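Local atomic coordinates of probable chitinase A (Chromobacterium violaceum, PDB entry 4TX8), a protein that probably hydrolyses chitin as a family 18 endochitinase and carries a small carbohydrate-binding module beside its calcium-binding catalytic domain. Residues A108-W113 and V135-F140; Y112-A117 and S398-R403; G174-L179 and G211-D216; S253-H258 and H290-N295. All coordinates share one frame; numbering follows the deposited sequence.

In the fold
All four contacts are buried and belong to the family 18 barrel. Interactions 1, 3 and 4 each join neighbouring strands. Interaction 1 is the regular case, with unbroken parallel pairing and apolar packing on both faces. Interaction 3 begins at the entry to its strands, where a carboxylate takes over part of the backbone pairing at a partly exposed rim. Interaction 4 lies where its strands give way to loops, so only two backbone bonds remain and a calcium ion joins in. Interaction 2 differs in kind: strand 108-114, shared with interaction 1, meets a helix end through one backbone bond and polar side chains. Hydrogen bonds from Tyr112 through Asp216 to Ser253 link all four.

Interaction 1 of 4, residues A108-W113 and V135-F140; sequences ALVGYW and VIVVAF
Tyr112 holds CG anti to its carbonyl carbon (chi1 -72°) and Val137 holds CG1 anti to its backbone N (chi1 -172°), and the two side chains run alongside each other. Val137 CB lies over one face of the phenol, 4.1 Å from the centroid of the Tyr112 ring, in a CH-pi contact. Val137 CG1 touches Tyr112 CE2 at 3.5 Å. Ala139 CB sits at the ring edge. Further back, Val110 CG1 meets Val137 CG2 at 3.7 Å. These residues face the interior of the TIM barrel, whose neighbouring parallel strands here cross at 30°. Five backbone hydrogen bonds join the two strands, from Val135 N to Leu109 O through to Ala139 N to Trp113 O. The bond from Val137 N to Gly111 O is 2.8 Å long. On the other face, Trp113 CB packs on Ile136 CG2. The edge of its indole meets Val138, with CE3 3.9 Å from Val138 CG1. Trp113 NE1 bonds Phe124 O, and Tyr112 OH bonds Asp216 OD2 across the barrel.

Interaction 2 of 4, residues Y112-A117 and S398-R403; sequences YWHNFA and SINWDR
The strand at Tyr112-His114 meets helix 399-403 at 79°, and Tyr112 O accepts a 2.8 Å bond from Ile399 N in the helix's first turn. Ser398 is the N-cap of that helix, which follows directly on barrel strand 393-397. Ser398 OG, in the crowded position between backbone N and carbonyl carbon, accepts from Trp401 N at 3.1 Å. The same OG is hydrogen-bonded to His114 NE2 at 2.8 Å, which, with Asn400, orients the imidazole. Asn400 stacks on that imidazole, its amide plane within 3° of the ring, and its CB lies 3.4 Å from the His114 ring centroid. Phe116 lies toward the rim of the opposite face. Trp401 CD1 reaches the imidazole edge, and this edge points at the indole face in an offset edge-to-face pair. Asn400 OD1 accepts from His114 N at 2.8 Å; the donor stands above the amide plane. Water 1 bridges the two segments, giving a proton to His114 O at 2.7 Å and taking one from Asn400 ND2 at 3.0 Å.

Interaction 3 of 4, residues G174-L179 and G211-D216; sequences GKKVVL and GFDGID
The Phe212 ring has Leu179 CB over the centre of one face, 4.0 Å from CB to the ring centroid in a CH-pi contact. Val177 O lies at its edge, in plane, and Val177 CG1 touches CD1 of Phe212. This is a beta-alpha-beta crossover: strand 176-182 leads through helix 193-210 to the parallel strand 214-218. Ile206 and Leu207 of that helix also pack on Phe212. The second flat group is the carboxylate of Asp213, the first acidic position of the DxxDxDxE signature of family 18. Asp213 OD2 uses the anti lone pair to accept a straight bond (172°) from Val177 N at 2.9 Å. Asp213 N returns a bond to Val177 O at 2.8 Å. The aspartate thus grips both polar groups of one residue before the strands pair. Gln171 NE2 is a second donor to OD2. Lys176, bent at chi2 (-63°), lays its CD 3.6 Å from Asp213 CG. Its NZ forms a long salt bridge to Asp213 OD1 at 3.9 Å, also bridged by water 3. Beyond this, Leu179 N bonds Gly214 O, and Leu179 O accepts from Asp216 N at 2.9 Å with the donor above the carbonyl plane. Asp216 points its carboxylate on to Tyr112, Ser180 and Ser253, while Val178 CG2 rests 3.7 Å from Asp216 CB.

Interaction 4 of 4, residues S253-H258 and H290-N295; sequences SMAPEH and HVQYYN. With CA (calcium ion), chain D.
Ala255 O binds the calcium ion at 2.4 Å and lies beside the amide of Gln292. Gln292 NE2 is 3.0 Å from Ala255 O, at an angle too poor for a hydrogen bond. It bonds instead to Asp218 OD1, itself a calcium ligand, and so acts as a second-shell group. The Gln292 chain is extended beyond CG, which carries the amide to the metal's side. Its OE1 packs tightly on Glu257, 3.1 Å from CG. Water 4 also binds the calcium and lies 2.9 Å from Glu257 OE2, to which it can donate. Glu257 OE1 turns to Asn296 ND2. Only two backbone bonds cross here. His290 N meets Met254 O at 3.0 Å, almost along the C=O axis. Gln292 N reaches Pro256 O at 3.0 Å from above the carbonyl plane. Ala255 CB abuts the edge of the His290 imidazole, 3.5 Å from ND1. Further along the segments, Val291 CG1 packs on His258 CB at 3.6 Å. The calcium, also bound by Asp218 and Glu220 of the DxxDxDxE signature, sits at the C-terminal ends of the barrel strands, where TIM-barrel enzymes keep their active sites.

Interaction 1 of 4, residues A108-W113 and V135-F140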
loop_
_atom_site.group_PDB
_atom_site.type_symbol
_atom_site.label_atom_id
_atom_site.label_comp_id
_atom_site.label_asym_id
_atom_site.label_seq_id
_atom_site.Cartn_x
_atom_site.Cartn_y
_atom_site.Cartn_z
ATOM N N ALA A 108 -0.806 -10.116 6.856
ATOM C CA ALA A 108 0.300 -9.454 6.182
ATOM C C ALA A 108 0.398 -7.967 6.490
ATOM O O ALA A 108 -0.614 -7.289 6.685
ATOM C CB ALA A 108 0.178 -9.661 4.676
ATOM N N LEU A 109 1.631 -7.477 6.543
ATOM C CA LEU A 109 1.904 -6.047 6.525
ATOM C C LEU A 109 2.401 -5.705 5.125
ATOM O O LEU A 109 3.461 -6.175 4.703
ATOM C CB LEU A 109 2.943 -5.656 7.580
ATOM C CG LEU A 109 2.906 -4.254 8.212
ATOM C CD1 LEU A 109 4.313 -3.780 8.553
ATOM C CD2 LEU A 109 2.178 -3.217 7.362
ATOM N N VAL A 110 1.622 -4.903 4.408
ATOM C CA VAL A 110 1.953 -4.498 3.049
ATOM C C VAL A 110 2.431 -3.053 3.051
ATOM O O VAL A 110 1.797 -2.194 3.661
ATOM C CB VAL A 110 0.736 -4.637 2.106
ATOM C CG1 VAL A 110 1.084 -4.166 0.700
ATOM C CG2 VAL A 110 0.230 -6.075 2.092
ATOM N N GLY A 111 3.547 -2.784 2.380
ATOM C CA GLY A 111 4.074 -1.432 2.319
ATOM C C GLY A 111 4.689 -1.079 0.979
ATOM O O GLY A 111 5.162 -1.955 0.250
ATOM N N TYR A 112 4.684 0.212 0.658
ATOM C CA TYR A 112 5.261 0.695 -0.590
ATOM C C TYR A 112 6.703 1.151 -0.399
ATOM O O TYR A 112 7.015 1.898 0.528
ATOM C CB TYR A 112 4.428 1.841 -1.167
ATOM C CG TYR A 112 3.096 1.408 -1.733
ATOM C CD1 TYR A 112 2.008 1.169 -0.901
ATOM C CD2 TYR A 112 2.932 1.222 -3.102
ATOM C CE1 TYR A 112 0.789 0.762 -1.417
ATOM C CE2 TYR A 112 1.716 0.821 -3.629
ATOM C CZ TYR A 112 0.651 0.589 -2.782
ATOM O OH TYR A 112 -0.555 0.189 -3.306
ATOM N N TRP A 113 7.568 0.690 -1.296
ATOM C CA TRP A 113 8.982 1.038 -1.302
ATOM C C TRP A 113 9.234 2.089 -2.388
ATOM O O TRP A 113 8.951 1.849 -3.563
ATOM C CB TRP A 113 9.816 -0.231 -1.529
ATOM C CG TRP A 113 11.300 -0.051 -1.680
ATOM C CD1 TRP A 113 12.230 -0.017 -0.682
ATOM C CD2 TRP A 113 12.028 0.063 -2.910
ATOM N NE1 TRP A 113 13.491 0.130 -1.213
ATOM C CE2 TRP A 113 13.394 0.183 -2.579
ATOM C CE3 TRP A 113 11.657 0.085 -4.258
ATOM C CZ2 TRP A 113 14.388 0.324 -3.546
ATOM C CZ3 TRP A 113 12.648 0.226 -5.221
ATOM C CH2 TRP A 113 13.998 0.344 -4.858
ATOM N N VAL A 135 4.789 -7.913 2.366
ATOM C CA VAL A 135 4.699 -7.632 0.939
ATOM C C VAL A 135 5.344 -6.284 0.662
ATOM O O VAL A 135 4.946 -5.263 1.223
ATOM C CB VAL A 135 3.244 -7.632 0.427
ATOM C CG1 VAL A 135 3.216 -7.382 -1.073
ATOM C CG2 VAL A 135 2.558 -8.956 0.756
ATOM N N ILE A 136 6.362 -6.298 -0.188
ATOM C CA ILE A 136 7.080 -5.086 -0.552
ATOM C C ILE A 136 6.631 -4.621 -1.931
ATOM O O ILE A 136 6.898 -5.282 -2.934
ATOM C CB ILE A 136 8.602 -5.316 -0.547
ATOM C CG1 ILE A 136 9.047 -5.871 0.810
ATOM C CG2 ILE A 136 9.334 -4.029 -0.874
ATOM C CD1 ILE A 136 10.448 -6.443 0.810
ATOM N N VAL A 137 5.936 -3.490 -1.977
ATOM C CA VAL A 137 5.383 -2.997 -3.233
ATOM C C VAL A 137 6.242 -1.891 -3.826
ATOM O O VAL A 137 6.296 -0.783 -3.294
ATOM C CB VAL A 137 3.952 -2.470 -3.054
ATOM C CG1 VAL A 137 3.348 -2.145 -4.407
ATOM C CG2 VAL A 137 3.097 -3.489 -2.318
ATOM N N VAL A 138 6.901 -2.197 -4.938
ATOM C CA VAL A 138 7.803 -1.257 -5.588
ATOM C C VAL A 138 7.031 -0.158 -6.318
ATOM O O VAL A 138 6.234 -0.429 -7.217
ATOM C CB VAL A 138 8.739 -1.981 -6.572
ATOM C CG1 VAL A 138 9.564 -0.977 -7.359
ATOM C CG2 VAL A 138 9.642 -2.951 -5.817
ATOM N N ALA A 139 7.279 1.084 -5.915
ATOM C CA ALA A 139 6.561 2.242 -6.434
ATOM C C ALA A 139 7.511 3.224 -7.126
ATOM O O ALA A 139 8.345 3.834 -6.459
ATOM C CB ALA A 139 5.829 2.935 -5.300
ATOM N N PHE A 140 7.390 3.412 -8.441
ATOM C CA PHE A 140 6.357 2.809 -9.278
ATOM C C PHE A 140 6.925 2.397 -10.629
ATOM O O PHE A 140 8.074 2.699 -10.949
ATOM C CB PHE A 140 5.209 3.789 -9.532
ATOM C CG PHE A 140 4.475 4.221 -8.299
ATOM C CD1 PHE A 140 3.371 3.511 -7.851
ATOM C CD2 PHE A 140 4.866 5.356 -7.608
ATOM C CE1 PHE A 140 2.679 3.916 -6.718
ATOM C CE2 PHE A 140 4.178 5.768 -6.473
ATOM C CZ PHE A 140 3.085 5.046 -6.030
#

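Interaction 2 of 4, residues Y112-A117 and S398-R403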
loop_
_atom_site.group_PDB
_atom_site.type_symbol
_atom_site.label_atom_id
_atom_site.label_comp_id
_atom_site.label_asym_id
_atom_site.label_seq_id
_atom_site.Cartn_x
_atom_site.Cartn_y
_atom_site.Cartn_z
ATOM N N TYR A 112 4.684 0.212 0.658
ATOM C CA TYR A 112 5.261 0.695 -0.590
ATOM C C TYR A 112 6.703 1.151 -0.399
ATOM O O TYR A 112 7.015 1.898 0.528
ATOM C CB TYR A 112 4.428 1.841 -1.167
ATOM C CG TYR A 112 3.096 1.408 -1.733
ATOM C CD1 TYR A 112 2.008 1.169 -0.901
ATOM C CD2 TYR A 112 2.932 1.222 -3.102
ATOM C CE1 TYR A 112 0.789 0.762 -1.417
ATOM C CE2 TYR A 112 1.716 0.821 -3.629
ATOM C CZ TYR A 112 0.651 0.589 -2.782
ATOM O OH TYR A 112 -0.555 0.189 -3.306
ATOM N N TRP A 113 7.568 0.690 -1.296
ATOM C CA TRP A 113 8.982 1.038 -1.302
ATOM C C TRP A 113 9.234 2.089 -2.388
ATOM O O TRP A 113 8.951 1.849 -3.563
ATOM C CB TRP A 113 9.816 -0.231 -1.529
ATOM C CG TRP A 113 11.300 -0.051 -1.680
ATOM C CD1 TRP A 113 12.230 -0.017 -0.682
ATOM C CD2 TRP A 113 12.028 0.063 -2.910
ATOM N NE1 TRP A 113 13.491 0.130 -1.213
ATOM C CE2 TRP A 113 13.394 0.183 -2.579
ATOM C CE3 TRP A 113 11.657 0.085 -4.258
ATOM C CZ2 TRP A 113 14.388 0.324 -3.546
ATOM C CZ3 TRP A 113 12.648 0.226 -5.221
ATOM C CH2 TRP A 113 13.998 0.344 -4.858
ATOM N N HIS A 114 9.738 3.259 -1.994
ATOM C CA HIS A 114 9.957 4.361 -2.938
ATOM C C HIS A 114 11.062 4.055 -3.944
ATOM O O HIS A 114 12.232 3.965 -3.572
ATOM C CB HIS A 114 10.329 5.660 -2.211
ATOM C CG HIS A 114 9.286 6.165 -1.262
ATOM N ND1 HIS A 114 9.418 7.363 -0.592
ATOM C CD2 HIS A 114 8.102 5.641 -0.864
ATOM C CE1 HIS A 114 8.361 7.555 0.176
ATOM N NE2 HIS A 114 7.547 6.526 0.029
ATOM N N ASN A 115 10.700 3.928 -5.217
ATOM C CA ASN A 115 11.697 3.845 -6.279
ATOM C C ASN A 115 12.047 5.258 -6.748
ATOM O O ASN A 115 12.110 5.538 -7.946
ATOM C CB ASN A 115 11.186 2.992 -7.443
ATOM C CG ASN A 115 12.232 2.784 -8.525
ATOM O OD1 ASN A 115 13.402 2.536 -8.236
ATOM N ND2 ASN A 115 11.817 2.913 -9.778
ATOM N N PHE A 116 12.259 6.147 -5.782
ATOM C CA PHE A 116 12.497 7.559 -6.058
ATOM C C PHE A 116 12.914 8.290 -4.787
ATOM O O PHE A 116 12.857 7.729 -3.692
ATOM C CB PHE A 116 11.245 8.217 -6.657
ATOM C CG PHE A 116 10.004 8.066 -5.811
ATOM C CD1 PHE A 116 9.173 6.961 -5.960
ATOM C CD2 PHE A 116 9.660 9.033 -4.878
ATOM C CE1 PHE A 116 8.026 6.821 -5.189
ATOM C CE2 PHE A 116 8.516 8.898 -4.102
ATOM C CZ PHE A 116 7.698 7.792 -4.258
ATOM N N ALA A 117 13.335 9.543 -4.944
ATOM C CA ALA A 117 13.634 10.403 -3.804
ATOM C C ALA A 117 12.484 11.373 -3.572
ATOM O O ALA A 117 11.855 11.835 -4.522
ATOM C CB ALA A 117 14.944 11.167 -4.028
ATOM N N SER A 398 4.141 4.691 3.907
ATOM C CA SER A 398 4.940 3.809 3.064
ATOM C C SER A 398 6.067 3.195 3.882
ATOM O O SER A 398 6.300 3.590 5.024
ATOM C CB SER A 398 5.537 4.583 1.888
ATOM O OG SER A 398 6.436 5.577 2.362
ATOM N N ILE A 399 6.778 2.246 3.284
ATOM C CA ILE A 399 7.968 1.671 3.899
ATOM C C ILE A 399 9.016 2.754 4.178
ATOM O O ILE A 399 9.607 2.799 5.261
ATOM C CB ILE A 399 8.573 0.566 3.003
ATOM C CG1 ILE A 399 7.585 -0.600 2.875
ATOM C CG2 ILE A 399 9.914 0.095 3.549
ATOM C CD1 ILE A 399 8.131 -1.796 2.125
ATOM N N ASN A 400 9.225 3.643 3.211
ATOM C CA ASN A 400 10.213 4.711 3.354
ATOM C C ASN A 400 9.859 5.726 4.436
ATOM O O ASN A 400 10.722 6.126 5.216
ATOM C CB ASN A 400 10.407 5.430 2.023
ATOM C CG ASN A 400 11.120 4.569 1.003
ATOM O OD1 ASN A 400 10.651 3.485 0.658
ATOM N ND2 ASN A 400 12.260 5.046 0.513
ATOM N N TRP A 401 8.600 6.151 4.483
ATOM C CA TRP A 401 8.193 7.092 5.517
ATOM C C TRP A 401 8.265 6.433 6.889
ATOM O O TRP A 401 8.654 7.071 7.867
ATOM C CB TRP A 401 6.790 7.641 5.253
ATOM C CG TRP A 401 6.807 8.818 4.334
ATOM C CD1 TRP A 401 6.266 8.896 3.086
ATOM C CD2 TRP A 401 7.427 10.087 4.583
ATOM N NE1 TRP A 401 6.497 10.140 2.546
ATOM C CE2 TRP A 401 7.210 10.890 3.445
ATOM C CE3 TRP A 401 8.139 10.625 5.661
ATOM C CZ2 TRP A 401 7.681 12.198 3.353
ATOM C CZ3 TRP A 401 8.607 11.928 5.567
ATOM C CH2 TRP A 401 8.374 12.698 4.423
ATOM N N ASP A 402 7.909 5.153 6.955
ATOM C CA ASP A 402 8.002 4.415 8.210
ATOM C C ASP A 402 9.451 4.318 8.679
ATOM O O ASP A 402 9.745 4.494 9.861
ATOM C CB ASP A 402 7.401 3.017 8.067
ATOM C CG ASP A 402 7.683 2.141 9.272
ATOM O OD1 ASP A 402 7.033 2.345 10.319
ATOM O OD2 ASP A 402 8.562 1.259 9.176
ATOM N N ARG A 403 10.351 4.044 7.740
ATOM C CA ARG A 403 11.780 3.962 8.026
ATOM C C ARG A 403 12.330 5.302 8.509
ATOM O O ARG A 403 13.057 5.368 9.504
ATOM C CB ARG A 403 12.537 3.497 6.777
ATOM C CG ARG A 403 14.059 3.504 6.884
ATOM C CD ARG A 403 14.661 2.991 5.578
ATOM N NE ARG A 403 16.118 3.087 5.520
ATOM C CZ ARG A 403 16.780 4.093 4.955
ATOM N NH1 ARG A 403 16.119 5.103 4.406
ATOM N NH2 ARG A 403 18.105 4.089 4.941
HETATM O O HOH W 1 13.524 3.026 -1.341
#

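Interaction 3 of 4, residues G174-L179 and G211-D216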
loop_
_atom_site.group_PDB
_atom_site.type_symbol
_atom_site.label_atom_id
_atom_site.label_comp_id
_atom_site.label_asym_id
_atom_site.label_seq_id
_atom_site.Cartn_x
_atom_site.Cartn_y
_atom_site.Cartn_z
ATOM N N GLY A 174 10.293 -15.361 2.416
ATOM C CA GLY A 174 8.844 -15.461 2.406
ATOM C C GLY A 174 8.101 -14.189 2.036
ATOM O O GLY A 174 6.870 -14.162 2.049
ATOM N N LYS A 175 8.835 -13.131 1.704
ATOM C CA LYS A 175 8.207 -11.881 1.290
ATOM C C LYS A 175 7.793 -11.918 -0.177
ATOM O O LYS A 175 8.388 -12.627 -0.986
ATOM C CB LYS A 175 9.143 -10.689 1.520
ATOM C CG LYS A 175 9.245 -10.215 2.962
ATOM C CD LYS A 175 10.359 -10.926 3.712
ATOM C CE LYS A 175 10.610 -10.293 5.074
ATOM N NZ LYS A 175 9.431 -10.412 5.981
ATOM N N LYS A 176 6.766 -11.148 -0.511
ATOM C CA LYS A 176 6.407 -10.920 -1.905
ATOM C C LYS A 176 6.925 -9.554 -2.334
ATOM O O LYS A 176 6.903 -8.602 -1.552
ATOM C CB LYS A 176 4.894 -11.006 -2.108
ATOM C CG LYS A 176 4.310 -12.376 -1.825
ATOM C CD LYS A 176 4.867 -13.411 -2.786
ATOM C CE LYS A 176 4.385 -14.804 -2.432
ATOM N NZ LYS A 176 5.028 -15.845 -3.281
ATOM N N VAL A 177 7.408 -9.465 -3.568
ATOM C CA VAL A 177 7.863 -8.198 -4.122
ATOM C C VAL A 177 7.096 -7.920 -5.406
ATOM O O VAL A 177 7.273 -8.615 -6.406
ATOM C CB VAL A 177 9.374 -8.202 -4.409
ATOM C CG1 VAL A 177 9.821 -6.831 -4.897
ATOM C CG2 VAL A 177 10.154 -8.613 -3.165
ATOM N N VAL A 178 6.234 -6.912 -5.378
ATOM C CA VAL A 178 5.365 -6.662 -6.518
ATOM C C VAL A 178 5.582 -5.255 -7.079
ATOM O O VAL A 178 6.035 -4.354 -6.375
ATOM C CB VAL A 178 3.872 -6.889 -6.139
ATOM C CG1 VAL A 178 3.769 -7.622 -4.807
ATOM C CG2 VAL A 178 3.098 -5.589 -6.086
ATOM N N LEU A 179 5.280 -5.090 -8.362
ATOM C CA LEU A 179 5.470 -3.822 -9.049
ATOM C C LEU A 179 4.164 -3.044 -9.096
ATOM O O LEU A 179 3.159 -3.554 -9.581
ATOM C CB LEU A 179 5.995 -4.062 -10.466
ATOM C CG LEU A 179 6.233 -2.812 -11.310
ATOM C CD1 LEU A 179 7.238 -1.904 -10.624
ATOM C CD2 LEU A 179 6.703 -3.185 -12.708
ATOM N N GLY A 211 11.789 -10.486 -11.891
ATOM C CA GLY A 211 11.330 -11.536 -11.002
ATOM C C GLY A 211 10.336 -11.047 -9.966
ATOM O O GLY A 211 10.219 -11.628 -8.885
ATOM N N PHE A 212 9.628 -9.968 -10.289
ATOM C CA PHE A 212 8.502 -9.514 -9.481
ATOM C C PHE A 212 7.444 -10.610 -9.389
ATOM O O PHE A 212 7.239 -11.352 -10.345
ATOM C CB PHE A 212 7.877 -8.251 -10.074
ATOM C CG PHE A 212 8.763 -7.043 -10.014
ATOM C CD1 PHE A 212 9.115 -6.486 -8.795
ATOM C CD2 PHE A 212 9.214 -6.441 -11.177
ATOM C CE1 PHE A 212 9.919 -5.363 -8.740
ATOM C CE2 PHE A 212 10.018 -5.317 -11.128
ATOM C CZ PHE A 212 10.371 -4.778 -9.905
ATOM N N ASP A 213 6.764 -10.705 -8.251
ATOM C CA ASP A 213 5.747 -11.739 -8.063
ATOM C C ASP A 213 4.443 -11.397 -8.773
ATOM O O ASP A 213 3.609 -12.269 -9.011
ATOM C CB ASP A 213 5.472 -11.963 -6.574
ATOM C CG ASP A 213 6.643 -12.592 -5.855
ATOM O OD1 ASP A 213 6.871 -13.805 -6.051
ATOM O OD2 ASP A 213 7.330 -11.878 -5.093
ATOM N N GLY A 214 4.266 -10.123 -9.103
ATOM C CA GLY A 214 3.038 -9.674 -9.726
ATOM C C GLY A 214 2.921 -8.167 -9.688
ATOM O O GLY A 214 3.927 -7.469 -9.583
ATOM N N ILE A 215 1.694 -7.659 -9.768
ATOM C CA ILE A 215 1.490 -6.219 -9.852
ATOM C C ILE A 215 0.481 -5.685 -8.843
ATOM O O ILE A 215 -0.365 -6.420 -8.326
ATOM C CB ILE A 215 1.024 -5.793 -11.261
ATOM C CG1 ILE A 215 -0.384 -6.320 -11.541
ATOM C CG2 ILE A 215 2.017 -6.256 -12.329
ATOM C CD1 ILE A 215 -0.938 -5.899 -12.890
ATOM N N ASP A 216 0.593 -4.388 -8.577
ATOM C CA ASP A 216 -0.343 -3.660 -7.734
ATOM C C ASP A 216 -0.962 -2.535 -8.549
ATOM O O ASP A 216 -0.254 -1.811 -9.246
ATOM C CB ASP A 216 0.365 -3.098 -6.496
ATOM C CG ASP A 216 -0.536 -2.202 -5.662
ATOM O OD1 ASP A 216 -1.471 -2.727 -5.024
ATOM O OD2 ASP A 216 -0.305 -0.973 -5.639
HETATM O O HOH W 2 8.159 -15.382 -4.687
HETATM O O HOH W 3 4.071 -15.278 -6.327
#

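Interaction 4 of 4, residues S253-H258 and H290-N295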
loop_
_atom_site.group_PDB
_atom_site.type_symbol
_atom_site.label_atom_id
_atom_site.label_comp_id
_atom_site.label_asym_id
_atom_site.label_seq_id
_atom_site.Cartn_x
_atom_site.Cartn_y
_atom_site.Cartn_z
ATOM N N SER A 253 -2.693 -7.206 -6.537
ATOM C CA SER A 253 -3.301 -6.373 -5.512
ATOM C C SER A 253 -3.868 -5.093 -6.107
ATOM O O SER A 253 -3.473 -4.666 -7.193
ATOM C CB SER A 253 -2.296 -6.036 -4.411
ATOM O OG SER A 253 -1.224 -5.257 -4.910
ATOM N N MET A 254 -4.810 -4.497 -5.387
ATOM C CA MET A 254 -5.423 -3.241 -5.790
ATOM C C MET A 254 -5.435 -2.283 -4.615
ATOM O O MET A 254 -5.711 -2.683 -3.484
ATOM C CB MET A 254 -6.851 -3.456 -6.288
ATOM C CG MET A 254 -6.993 -4.475 -7.400
ATOM S SD MET A 254 -8.734 -4.799 -7.726
ATOM C CE MET A 254 -8.600 -6.018 -9.045
ATOM N N ALA A 255 -5.150 -1.015 -4.884
ATOM C CA ALA A 255 -5.193 -0.007 -3.832
ATOM C C ALA A 255 -6.008 1.219 -4.234
ATOM O O ALA A 255 -5.485 2.327 -4.244
ATOM C CB ALA A 255 -3.778 0.408 -3.446
ATOM N N PRO A 256 -7.297 1.029 -4.552
ATOM C CA PRO A 256 -8.091 2.197 -4.938
ATOM C C PRO A 256 -8.562 3.003 -3.730
ATOM O O PRO A 256 -8.713 2.453 -2.641
ATOM C CB PRO A 256 -9.274 1.580 -5.682
ATOM C CG PRO A 256 -9.437 0.243 -5.062
ATOM C CD PRO A 256 -8.098 -0.208 -4.560
ATOM N N GLU A 257 -8.774 4.299 -3.928
ATOM C CA GLU A 257 -9.327 5.162 -2.894
ATOM C C GLU A 257 -10.799 4.822 -2.699
ATOM O O GLU A 257 -11.472 4.429 -3.653
ATOM C CB GLU A 257 -9.137 6.628 -3.277
ATOM C CG GLU A 257 -7.687 6.955 -3.603
ATOM C CD GLU A 257 -7.492 8.356 -4.144
ATOM O OE1 GLU A 257 -8.087 9.305 -3.592
ATOM O OE2 GLU A 257 -6.736 8.507 -5.127
ATOM N N HIS A 258 -11.305 4.972 -1.478
ATOM C CA HIS A 258 -12.628 4.424 -1.174
ATOM C C HIS A 258 -13.808 5.017 -1.975
ATOM O O HIS A 258 -14.805 4.319 -2.158
ATOM C CB HIS A 258 -12.911 4.501 0.343
ATOM C CG HIS A 258 -13.153 5.878 0.882
ATOM N ND1 HIS A 258 -14.284 6.609 0.590
ATOM C CD2 HIS A 258 -12.442 6.625 1.761
ATOM C CE1 HIS A 258 -14.240 7.762 1.233
ATOM N NE2 HIS A 258 -13.133 7.796 1.952
ATOM N N HIS A 290 -6.513 -3.617 -0.796
ATOM C CA HIS A 290 -6.384 -2.763 0.373
ATOM C C HIS A 290 -6.748 -1.337 -0.003
ATOM O O HIS A 290 -5.917 -0.569 -0.497
ATOM C CB HIS A 290 -4.973 -2.840 0.962
ATOM C CG HIS A 290 -3.899 -3.072 -0.054
ATOM N ND1 HIS A 290 -3.680 -2.224 -1.116
ATOM C CD2 HIS A 290 -2.972 -4.055 -0.159
ATOM C CE1 HIS A 290 -2.666 -2.675 -1.837
ATOM N NE2 HIS A 290 -2.218 -3.783 -1.276
ATOM N N VAL A 291 -8.015 -1.007 0.215
ATOM C CA VAL A 291 -8.541 0.310 -0.095
ATOM C C VAL A 291 -7.806 1.371 0.720
ATOM O O VAL A 291 -7.451 1.153 1.878
ATOM C CB VAL A 291 -10.065 0.366 0.165
ATOM C CG1 VAL A 291 -10.558 1.795 0.328
ATOM C CG2 VAL A 291 -10.811 -0.333 -0.961
ATOM N N GLN A 292 -7.542 2.510 0.093
ATOM C CA GLN A 292 -6.907 3.623 0.775
ATOM C C GLN A 292 -7.953 4.404 1.565
ATOM O O GLN A 292 -8.798 5.089 0.997
ATOM C CB GLN A 292 -6.182 4.522 -0.235
ATOM C CG GLN A 292 -5.034 3.806 -0.956
ATOM C CD GLN A 292 -4.518 4.553 -2.177
ATOM O OE1 GLN A 292 -5.046 5.596 -2.554
ATOM N NE2 GLN A 292 -3.473 4.019 -2.797
ATOM N N TYR A 293 -7.904 4.276 2.884
ATOM C CA TYR A 293 -8.832 5.002 3.737
ATOM C C TYR A 293 -8.206 6.307 4.208
ATOM O O TYR A 293 -8.200 6.614 5.401
ATOM C CB TYR A 293 -9.257 4.136 4.922
ATOM C CG TYR A 293 -9.983 2.886 4.491
ATOM C CD1 TYR A 293 -11.331 2.925 4.161
ATOM C CD2 TYR A 293 -9.320 1.668 4.398
ATOM C CE1 TYR A 293 -12.001 1.782 3.753
ATOM C CE2 TYR A 293 -9.981 0.525 3.994
ATOM C CZ TYR A 293 -11.320 0.586 3.674
ATOM O OH TYR A 293 -11.976 -0.556 3.272
ATOM N N TYR A 294 -7.671 7.071 3.261
ATOM C CA TYR A 294 -7.125 8.387 3.578
ATOM C C TYR A 294 -7.295 9.358 2.420
ATOM O O TYR A 294 -7.557 8.950 1.286
ATOM C CB TYR A 294 -5.644 8.293 3.975
ATOM C CG TYR A 294 -4.772 7.385 3.123
ATOM C CD1 TYR A 294 -4.722 6.016 3.362
ATOM C CD2 TYR A 294 -3.969 7.900 2.109
ATOM C CE1 TYR A 294 -3.922 5.183 2.606
ATOM C CE2 TYR A 294 -3.158 7.072 1.346
ATOM C CZ TYR A 294 -3.144 5.715 1.601
ATOM O OH TYR A 294 -2.349 4.877 0.856
ATOM N N ASN A 295 -7.156 10.646 2.734
ATOM C CA ASN A 295 -7.255 11.734 1.765
ATOM C C ASN A 295 -8.641 11.903 1.146
ATOM O O ASN A 295 -8.798 12.674 0.209
ATOM C CB ASN A 295 -6.235 11.546 0.632
ATOM C CG ASN A 295 -4.812 11.803 1.071
ATOM O OD1 ASN A 295 -4.566 12.382 2.129
ATOM N ND2 ASN A 295 -3.859 11.384 0.247
HETATM CA CA CA D . -5.096 4.319 -5.545
HETATM O O HOH W 4 -4.440 6.779 -5.606
#